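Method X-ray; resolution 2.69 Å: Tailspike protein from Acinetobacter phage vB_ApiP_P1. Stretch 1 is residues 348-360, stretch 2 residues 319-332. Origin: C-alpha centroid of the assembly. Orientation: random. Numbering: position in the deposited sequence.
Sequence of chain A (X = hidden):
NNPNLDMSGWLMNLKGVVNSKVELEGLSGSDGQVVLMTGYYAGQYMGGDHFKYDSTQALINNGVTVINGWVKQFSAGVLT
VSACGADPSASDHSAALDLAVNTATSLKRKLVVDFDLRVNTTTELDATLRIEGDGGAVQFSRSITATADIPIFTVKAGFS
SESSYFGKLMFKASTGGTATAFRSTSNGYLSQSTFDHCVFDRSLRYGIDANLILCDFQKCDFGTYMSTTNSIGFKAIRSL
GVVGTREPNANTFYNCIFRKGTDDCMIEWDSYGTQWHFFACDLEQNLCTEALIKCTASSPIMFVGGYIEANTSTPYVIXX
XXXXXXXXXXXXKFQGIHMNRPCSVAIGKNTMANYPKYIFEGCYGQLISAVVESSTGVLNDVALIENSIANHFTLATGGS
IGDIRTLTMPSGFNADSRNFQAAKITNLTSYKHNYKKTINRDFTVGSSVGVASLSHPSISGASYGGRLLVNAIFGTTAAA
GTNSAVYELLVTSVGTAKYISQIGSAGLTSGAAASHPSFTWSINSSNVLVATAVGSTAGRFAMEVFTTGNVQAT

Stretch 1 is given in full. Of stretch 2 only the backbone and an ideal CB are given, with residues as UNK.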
# COMPACT_ATOMS: atom_id res chain seq x y z
N GLY A 348 16.31 11.69 -3.20
CA GLY A 348 16.53 10.84 -4.35
C GLY A 348 17.65 11.34 -5.23
O GLY A 348 17.61 12.48 -5.71
N LYS A 349 18.66 10.50 -5.46
CA LYS A 349 19.78 10.84 -6.32
C LYS A 349 19.72 9.96 -7.56
O LYS A 349 19.70 8.73 -7.46
CB LYS A 349 21.12 10.65 -5.60
CG LYS A 349 22.33 10.76 -6.51
CD LYS A 349 22.39 12.11 -7.22
CE LYS A 349 23.55 12.16 -8.20
NZ LYS A 349 23.59 13.44 -8.97
N ASN A 350 19.69 10.60 -8.73
CA ASN A 350 19.65 9.90 -10.00
C ASN A 350 21.01 9.98 -10.67
O ASN A 350 21.66 11.03 -10.66
CB ASN A 350 18.59 10.52 -10.92
CG ASN A 350 17.18 10.22 -10.47
OD1 ASN A 350 16.96 9.75 -9.35
ND2 ASN A 350 16.21 10.51 -11.33
N THR A 351 21.45 8.86 -11.24
CA THR A 351 22.63 8.83 -12.09
C THR A 351 22.28 8.66 -13.56
O THR A 351 23.15 8.85 -14.42
CB THR A 351 23.59 7.72 -11.65
OG1 THR A 351 22.92 6.45 -11.71
CG2 THR A 351 24.07 7.99 -10.23
N MSE A 352 21.04 8.30 -13.87
CA MSE A 352 20.55 8.27 -15.25
C MSE A 352 19.74 9.52 -15.52
O MSE A 352 19.23 10.15 -14.60
CB MSE A 352 19.68 7.04 -15.50
CG MSE A 352 20.18 5.74 -14.92
SE MSE A 352 18.70 4.48 -14.82
CE MSE A 352 19.68 2.82 -14.55
N ALA A 353 19.61 9.88 -16.79
CA ALA A 353 18.76 11.00 -17.15
C ALA A 353 17.29 10.59 -17.07
O ALA A 353 16.94 9.43 -17.34
CB ALA A 353 19.08 11.50 -18.56
N ASN A 354 16.44 11.53 -16.65
CA ASN A 354 14.99 11.40 -16.67
C ASN A 354 14.45 10.40 -15.65
O ASN A 354 13.39 10.63 -15.06
CB ASN A 354 14.51 11.01 -18.08
CG ASN A 354 15.00 11.97 -19.14
OD1 ASN A 354 14.97 13.19 -18.95
ND2 ASN A 354 15.46 11.43 -20.26
N TYR A 355 15.15 9.29 -15.43
CA TYR A 355 14.62 8.24 -14.57
C TYR A 355 15.52 8.03 -13.35
O TYR A 355 16.74 8.20 -13.44
CB TYR A 355 14.50 6.92 -15.35
CG TYR A 355 13.83 7.09 -16.69
CD1 TYR A 355 12.51 7.50 -16.78
CD2 TYR A 355 14.53 6.86 -17.87
CE1 TYR A 355 11.89 7.67 -18.00
CE2 TYR A 355 13.92 7.03 -19.10
CZ TYR A 355 12.60 7.43 -19.16
OH TYR A 355 11.99 7.60 -20.38
N PRO A 356 14.94 7.67 -12.19
CA PRO A 356 13.50 7.46 -11.97
C PRO A 356 12.70 8.73 -11.71
O PRO A 356 13.27 9.77 -11.37
CB PRO A 356 13.48 6.56 -10.74
CG PRO A 356 14.68 6.96 -9.98
CD PRO A 356 15.73 7.27 -11.02
N LYS A 357 11.38 8.64 -11.85
CA LYS A 357 10.48 9.68 -11.38
C LYS A 357 10.15 9.43 -9.91
O LYS A 357 10.29 8.32 -9.40
CB LYS A 357 9.20 9.72 -12.21
CG LYS A 357 9.43 9.81 -13.71
CD LYS A 357 10.23 11.05 -14.08
CE LYS A 357 10.34 11.21 -15.59
NZ LYS A 357 11.26 12.32 -15.97
N TYR A 358 9.69 10.48 -9.24
CA TYR A 358 9.44 10.42 -7.80
C TYR A 358 8.01 10.85 -7.49
O TYR A 358 7.47 11.76 -8.12
CB TYR A 358 10.43 11.30 -7.04
CG TYR A 358 11.85 10.80 -7.09
CD1 TYR A 358 12.67 11.10 -8.17
CD2 TYR A 358 12.37 10.02 -6.07
CE1 TYR A 358 13.98 10.63 -8.23
CE2 TYR A 358 13.67 9.55 -6.12
CZ TYR A 358 14.47 9.86 -7.20
OH TYR A 358 15.76 9.39 -7.25
N ILE A 359 7.41 10.17 -6.52
CA ILE A 359 6.12 10.54 -5.96
C ILE A 359 6.29 10.70 -4.46
O ILE A 359 6.72 9.77 -3.77
CB ILE A 359 5.03 9.51 -6.29
CG1 ILE A 359 4.64 9.59 -7.76
CG2 ILE A 359 3.81 9.72 -5.40
CD1 ILE A 359 3.55 8.62 -8.16
N PHE A 360 5.96 11.89 -3.95
CA PHE A 360 5.94 12.17 -2.52
C PHE A 360 4.49 12.43 -2.14
O PHE A 360 3.94 13.49 -2.43
CB PHE A 360 6.84 13.36 -2.18
CG PHE A 360 8.31 13.07 -2.34
CD1 PHE A 360 8.91 13.17 -3.58
CD2 PHE A 360 9.08 12.72 -1.25
CE1 PHE A 360 10.26 12.91 -3.73
CE2 PHE A 360 10.43 12.47 -1.39
CZ PHE A 360 11.02 12.56 -2.63
N UNK A 319 19.85 6.02 -4.07
CA UNK A 319 20.67 6.39 -5.22
C UNK A 319 20.63 5.24 -6.22
O UNK A 319 21.17 4.16 -5.95
CB UNK A 319 22.11 6.71 -4.80
N UNK A 320 20.01 5.48 -7.37
CA UNK A 320 19.90 4.46 -8.41
C UNK A 320 21.09 4.54 -9.36
O UNK A 320 21.62 5.63 -9.64
CB UNK A 320 18.59 4.62 -9.18
N UNK A 321 21.51 3.38 -9.85
CA UNK A 321 22.65 3.26 -10.74
C UNK A 321 22.28 2.38 -11.93
O UNK A 321 21.21 1.78 -11.98
CB UNK A 321 23.86 2.69 -10.00
N UNK A 322 23.20 2.30 -12.89
CA UNK A 322 23.04 1.43 -14.04
C UNK A 322 22.90 2.21 -15.33
O UNK A 322 23.15 3.42 -15.40
CB UNK A 322 21.82 0.52 -13.85
N UNK A 323 22.49 1.49 -16.37
CA UNK A 323 22.28 2.05 -17.70
C UNK A 323 20.80 1.92 -18.04
O UNK A 323 20.26 0.81 -18.04
CB UNK A 323 23.15 1.35 -18.74
N UNK A 324 20.15 3.05 -18.33
CA UNK A 324 18.72 3.05 -18.59
C UNK A 324 18.36 2.29 -19.86
O UNK A 324 17.21 1.86 -20.00
CB UNK A 324 18.21 4.49 -18.69
N UNK A 325 19.31 2.10 -20.77
CA UNK A 325 19.05 1.31 -21.96
C UNK A 325 18.83 -0.16 -21.61
O UNK A 325 18.05 -0.85 -22.28
CB UNK A 325 20.21 1.45 -22.95
N UNK A 326 19.52 -0.65 -20.58
CA UNK A 326 19.32 -2.02 -20.12
C UNK A 326 18.11 -2.13 -19.20
O UNK A 326 17.30 -3.06 -19.34
CB UNK A 326 20.57 -2.52 -19.40
N UNK A 327 17.97 -1.20 -18.27
CA UNK A 327 16.84 -1.21 -17.36
C UNK A 327 16.95 -0.04 -16.41
O UNK A 327 18.03 0.55 -16.23
CB UNK A 327 16.76 -2.53 -16.59
N UNK A 328 15.82 0.28 -15.79
CA UNK A 328 15.78 1.41 -14.88
C UNK A 328 14.58 1.28 -13.95
O UNK A 328 13.65 0.51 -14.21
CB UNK A 328 15.73 2.73 -15.65
N UNK A 329 14.61 2.05 -12.87
CA UNK A 329 13.47 2.19 -11.98
C UNK A 329 12.56 3.25 -12.58
O UNK A 329 13.01 4.38 -12.84
CB UNK A 329 13.90 2.56 -10.56
N UNK A 330 11.30 2.95 -12.86
CA UNK A 330 10.40 3.97 -13.42
C UNK A 330 9.89 4.93 -12.37
O UNK A 330 9.66 6.11 -12.65
CB UNK A 330 9.21 3.30 -14.12
N UNK A 331 9.71 4.44 -11.14
CA UNK A 331 9.09 5.22 -10.09
C UNK A 331 9.65 4.83 -8.73
O UNK A 331 9.81 3.64 -8.44
CB UNK A 331 7.57 5.04 -10.12
N UNK A 332 9.94 5.83 -7.91
CA UNK A 332 10.24 5.64 -6.50
C UNK A 332 9.20 6.43 -5.73
O UNK A 332 9.20 7.67 -5.74
CB UNK A 332 11.66 6.08 -6.15

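Position 319 pairs in parallel with Lys349, CA to CA 4.7 Å, and its CB leaves the sheet on the same face as the Lys349 side chain. A long chain that can lie along a neighbouring aliphatic stem suits it. It is Lys319, fully extended (t at all four chi angles), its CG 3.8 Å from Lys349 CG.

At 320 the backbone N donates to Lys349 O (3.3 Å, 151°). The ideal CB lies 4.3 Å from Pro356 CD, and the Tyr358 hydroxyl and Asn350 amide lie on the same side. Space is modest and polar groups are near, so serine, threonine, valine or cysteine would fit. Thr320 (chi1 p) sets its OG1 3.3 Å from Pro356 CD and 2.8 Å from each of two waters: water 1 also bonds Met352 N and Tyr355 O, water 2 Lys349 O and Tyr358 OH. The threonine carbonyl O accepts from Thr351 OG1 at 2.6 Å.

At 321 CB points away, though 4.2 Å from Thr351 OG1; many residues are possible. Leu321 curls back, CD2 3.6 Å from Thr351 CG2.

Position 322 has phi/psi 114/-167, where a CB would jam against the preceding carbonyl O and stand 3.2 Å from Met352 CE. Both point to glycine, and it is Gly322.

Position 323 points away and constrains little; it is Asn323.

At 324 CB points toward stretch 1, 3.9 Å from Met352 SE and 4.5 Å from Tyr355 CD2, favouring a small residue such as alanine or serine. It is Ser324.

Positions 325 and 326 meet nothing of stretch 1 and are Ala325 and Thr326. At 327, phi/psi of 179/162 is most readily adopted by glycine; Gly327 places its O 3.3 Å from Met352 CE.

At 328 CB points toward stretch 1, 3.6 Å from Met352 SE. A large apolar or aromatic group could cover the tyrosine. Phe328 (chi1 p) stacks face to face on Tyr355, ring centroids 4.3 Å apart and planes at 19°.

At 329 CB points sideways, 4.0 Å from Pro356 CB, suiting a compact apolar residue: Val329.

Position 330 points away; its phi of -78° permits proline. Pro330 O accepts from Lys357 N at 3.2 Å.

Position 331 shares a face with Lys357, and Ile359 lies within reach of a branched aliphatic. Leu331 brings CD1 3.6 Å from Ile359 CG1.

At 332 CB lies 4.0 Å from Tyr358 CD2, an apolar niche for valine, isoleucine or leucine. Ile332 extends CD1 to 3.7 Å from Pro356 CG; its N donates to Lys357 O (2.9 Å).

Stretch 2 319-332: KTLGNSATGFVPLI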
# COMPACT_ATOMS: atom_id res chain seq x y z
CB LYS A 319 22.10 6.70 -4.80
CG LYS A 319 23.02 7.06 -5.95
CD LYS A 319 24.42 7.40 -5.46
CE LYS A 319 25.33 7.78 -6.62
NZ LYS A 319 26.67 8.23 -6.14
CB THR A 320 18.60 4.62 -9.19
OG1 THR A 320 18.44 5.99 -9.60
CG2 THR A 320 17.41 4.21 -8.34
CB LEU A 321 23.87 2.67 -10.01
CG LEU A 321 24.53 3.54 -8.94
CD1 LEU A 321 25.49 2.71 -8.11
CD2 LEU A 321 25.27 4.69 -9.60
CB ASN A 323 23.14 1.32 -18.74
CG ASN A 323 22.96 1.87 -20.14
OD1 ASN A 323 22.44 2.97 -20.33
ND2 ASN A 323 23.39 1.10 -21.13
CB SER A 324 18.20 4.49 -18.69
OG SER A 324 18.78 5.17 -19.79
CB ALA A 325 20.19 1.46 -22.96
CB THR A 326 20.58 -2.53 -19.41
OG1 THR A 326 21.71 -2.41 -20.28
CG2 THR A 326 20.41 -3.98 -18.99
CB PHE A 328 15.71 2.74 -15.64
CG PHE A 328 14.47 2.90 -16.47
CD1 PHE A 328 13.34 3.53 -15.96
CD2 PHE A 328 14.43 2.43 -17.77
CE1 PHE A 328 12.20 3.68 -16.72
CE2 PHE A 328 13.29 2.57 -18.55
CZ PHE A 328 12.17 3.20 -18.02
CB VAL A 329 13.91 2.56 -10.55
CG1 VAL A 329 12.71 2.75 -9.65
CG2 VAL A 329 14.85 1.50 -9.99
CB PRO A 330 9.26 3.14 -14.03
CG PRO A 330 9.22 1.91 -13.18
CD PRO A 330 10.65 1.62 -12.80
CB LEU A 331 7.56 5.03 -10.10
CG LEU A 331 6.81 5.59 -8.89
CD1 LEU A 331 6.96 7.10 -8.83
CD2 LEU A 331 5.34 5.19 -8.94
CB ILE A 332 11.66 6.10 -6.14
CG1 ILE A 332 12.70 5.25 -6.87
CG2 ILE A 332 11.88 6.01 -4.63
CD1 ILE A 332 14.13 5.61 -6.54
O HOH W 1 18.96 7.20 -12.02
O HOH W 2 17.36 7.37 -7.42
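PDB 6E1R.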